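Local coordinates for possible adenyl cyclase-associated protein (Cryptosporidium parvum, PDB 2B0R) that probably binds and sequesters monomeric actin, helping to control how much is available for filament growth, at residues Pro43-Gln48 and Asp62-Ser67. Numbering follows the deposited sequence.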
loop_
_atom_site.group_PDB
_atom_site.type_symbol
_atom_site.label_atom_id
_atom_site.label_comp_id
_atom_site.label_asym_id
_atom_site.label_seq_id
_atom_site.Cartn_x
_atom_site.Cartn_y
_atom_site.Cartn_z
ATOM N N PRO A 43 2.041 -30.526 -3.972
ATOM C CA PRO A 43 2.920 -30.000 -5.014
ATOM C C PRO A 43 2.396 -30.411 -6.388
ATOM O O PRO A 43 2.314 -31.611 -6.691
ATOM C CB PRO A 43 4.253 -30.681 -4.701
ATOM C CG PRO A 43 4.259 -30.734 -3.155
ATOM C CD PRO A 43 2.779 -30.772 -2.713
ATOM N N LYS A 44 2.030 -29.403 -7.186
ATOM C CA LYS A 44 1.231 -29.555 -8.407
ATOM C C LYS A 44 1.872 -28.758 -9.532
ATOM O O LYS A 44 2.270 -27.605 -9.331
ATOM C CB LYS A 44 -0.177 -29.008 -8.149
ATOM C CG LYS A 44 -1.248 -29.575 -9.018
ATOM C CD LYS A 44 -2.636 -29.098 -8.556
ATOM N N VAL A 45 2.002 -29.391 -10.696
ATOM C CA VAL A 45 2.264 -28.712 -11.951
ATOM C C VAL A 45 1.357 -29.374 -12.961
ATOM O O VAL A 45 1.671 -30.472 -13.444
ATOM C CB VAL A 45 3.710 -28.893 -12.442
ATOM C CG1 VAL A 45 3.909 -28.172 -13.777
ATOM C CG2 VAL A 45 4.701 -28.388 -11.436
ATOM N N GLU A 46 0.226 -28.742 -13.268
ATOM C CA GLU A 46 -0.725 -29.318 -14.239
ATOM C C GLU A 46 -1.473 -28.282 -15.083
ATOM O O GLU A 46 -1.529 -27.090 -14.727
ATOM C CB GLU A 46 -1.691 -30.330 -13.568
ATOM C CG GLU A 46 -2.657 -29.765 -12.526
ATOM N N LEU A 47 -2.026 -28.754 -16.208
ATOM C CA LEU A 47 -2.663 -27.896 -17.230
ATOM C C LEU A 47 -4.199 -27.961 -17.178
ATOM O O LEU A 47 -4.796 -28.989 -17.514
ATOM C CB LEU A 47 -2.137 -28.246 -18.641
ATOM C CG LEU A 47 -2.817 -27.680 -19.914
ATOM C CD1 LEU A 47 -2.780 -26.169 -19.992
ATOM C CD2 LEU A 47 -2.208 -28.280 -21.186
ATOM N N GLN A 48 -4.818 -26.856 -16.754
ATOM C CA GLN A 48 -6.268 -26.743 -16.644
ATOM C C GLN A 48 -6.779 -25.787 -17.737
ATOM O O GLN A 48 -6.605 -24.554 -17.630
ATOM C CB GLN A 48 -6.642 -26.211 -15.253
ATOM C CG GLN A 48 -8.138 -26.179 -14.933
ATOM C CD GLN A 48 -8.614 -27.432 -14.169
ATOM O OE1 GLN A 48 -8.065 -27.778 -13.108
ATOM N NE2 GLN A 48 -9.649 -28.109 -14.703
ATOM N N ASP A 62 15.141 -28.251 -5.426
ATOM C CA ASP A 62 15.319 -28.039 -6.860
ATOM C C ASP A 62 14.352 -26.987 -7.454
ATOM O O ASP A 62 13.201 -26.851 -7.003
ATOM C CB ASP A 62 15.172 -29.374 -7.611
ATOM C CG ASP A 62 16.437 -30.237 -7.549
ATOM O OD1 ASP A 62 17.562 -29.681 -7.558
ATOM O OD2 ASP A 62 16.294 -31.478 -7.522
ATOM N N PRO A 63 14.825 -26.237 -8.456
ATOM C CA PRO A 63 13.933 -25.385 -9.225
ATOM C C PRO A 63 12.826 -26.197 -9.870
ATOM O O PRO A 63 13.079 -27.310 -10.361
ATOM C CB PRO A 63 14.854 -24.801 -10.317
ATOM C CG PRO A 63 16.069 -25.689 -10.340
ATOM C CD PRO A 63 16.223 -26.119 -8.907
ATOM N N ILE A 64 11.604 -25.668 -9.842
ATOM C CA ILE A 64 10.527 -26.239 -10.649
ATOM C C ILE A 64 10.500 -25.542 -11.987
ATOM O O ILE A 64 10.335 -24.312 -12.040
ATOM C CB ILE A 64 9.165 -26.083 -10.011
ATOM C CG1 ILE A 64 9.122 -26.779 -8.636
ATOM C CG2 ILE A 64 8.067 -26.562 -10.985
ATOM C CD1 ILE A 64 9.613 -28.273 -8.607
ATOM N N THR A 65 10.663 -26.325 -13.057
ATOM C CA THR A 65 10.692 -25.789 -14.409
ATOM C C THR A 65 9.472 -26.183 -15.219
ATOM O O THR A 65 9.125 -27.353 -15.322
ATOM C CB THR A 65 11.984 -26.187 -15.175
ATOM O OG1 THR A 65 13.099 -25.502 -14.612
ATOM C CG2 THR A 65 11.907 -25.810 -16.641
ATOM N N LEU A 66 8.831 -25.178 -15.801
ATOM C CA LEU A 66 7.818 -25.405 -16.799
ATOM C C LEU A 66 8.445 -25.138 -18.168
ATOM O O LEU A 66 8.765 -23.997 -18.509
ATOM C CB LEU A 66 6.638 -24.500 -16.534
ATOM C CG LEU A 66 5.398 -24.756 -17.360
ATOM C CD1 LEU A 66 4.720 -25.994 -16.857
ATOM C CD2 LEU A 66 4.469 -23.537 -17.265
ATOM N N SER A 67 8.636 -26.194 -18.946
ATOM C CA SER A 67 9.375 -26.073 -20.196
ATOM C C SER A 67 8.489 -26.113 -21.445
ATOM O O SER A 67 8.969 -25.981 -22.559
ATOM C CB SER A 67 10.464 -27.137 -20.268
ATOM O OG SER A 67 9.878 -28.410 -20.215
#
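The backbone of Ile64 is hydrogen-bonded to both Arg84 and Ile86, which fixes it on strand 84-87 while its CB points toward strand 44-48. The setting is the N-terminal end of a parallel beta-helix, the fold of the C-terminal domain of cyclase-associated proteins. Here strand 44-48 adds an antiparallel edge to one sheet, and strand 64-66 is the outermost strand of the other, so the contact joins two sheet edges. No hydrogen bond links the segments: the CA atoms of Val45 and Leu66, the nearest across the contact, are 8.1 Å apart, and methyl groups bridge the gap.

Val45 carries its whole side, and its branching at CB suits it to meet two partners at once. A chi1 of 179° sets CG1 anti to the backbone N and CG2 beside it, which sends CG1 to Leu66 and CG2 to Ile64. CG1 meets CD1 of Leu66 at 3.9 Å, and CG2 meets CG2 of Ile64, also at 3.9 Å. In both pairs the side chains come from the two strands in opposite senses and pass alongside each other, touching methyl to methyl. Ile64 answers with its short branch: CG2, anti to the backbone N, is the methyl that meets Val45. Leu66 has a longer, unbranched first step that lets a terminal methyl reach across although CB itself does not point at the other strand; it also packs on Tyr52 of strand 51-55.

Thr65, between these two, points its CB away, and its side chain packs on Ile86 and Glu88. His57, in the connecting loop, touches both Val45 and Ile64, and its NE2 is hydrogen-bonded to Lys44 O, adding a polar group beside the apolar patch. Burial runs from exposed Val45 to buried Leu66, whose CD1 meets Val45 through CG1 alone.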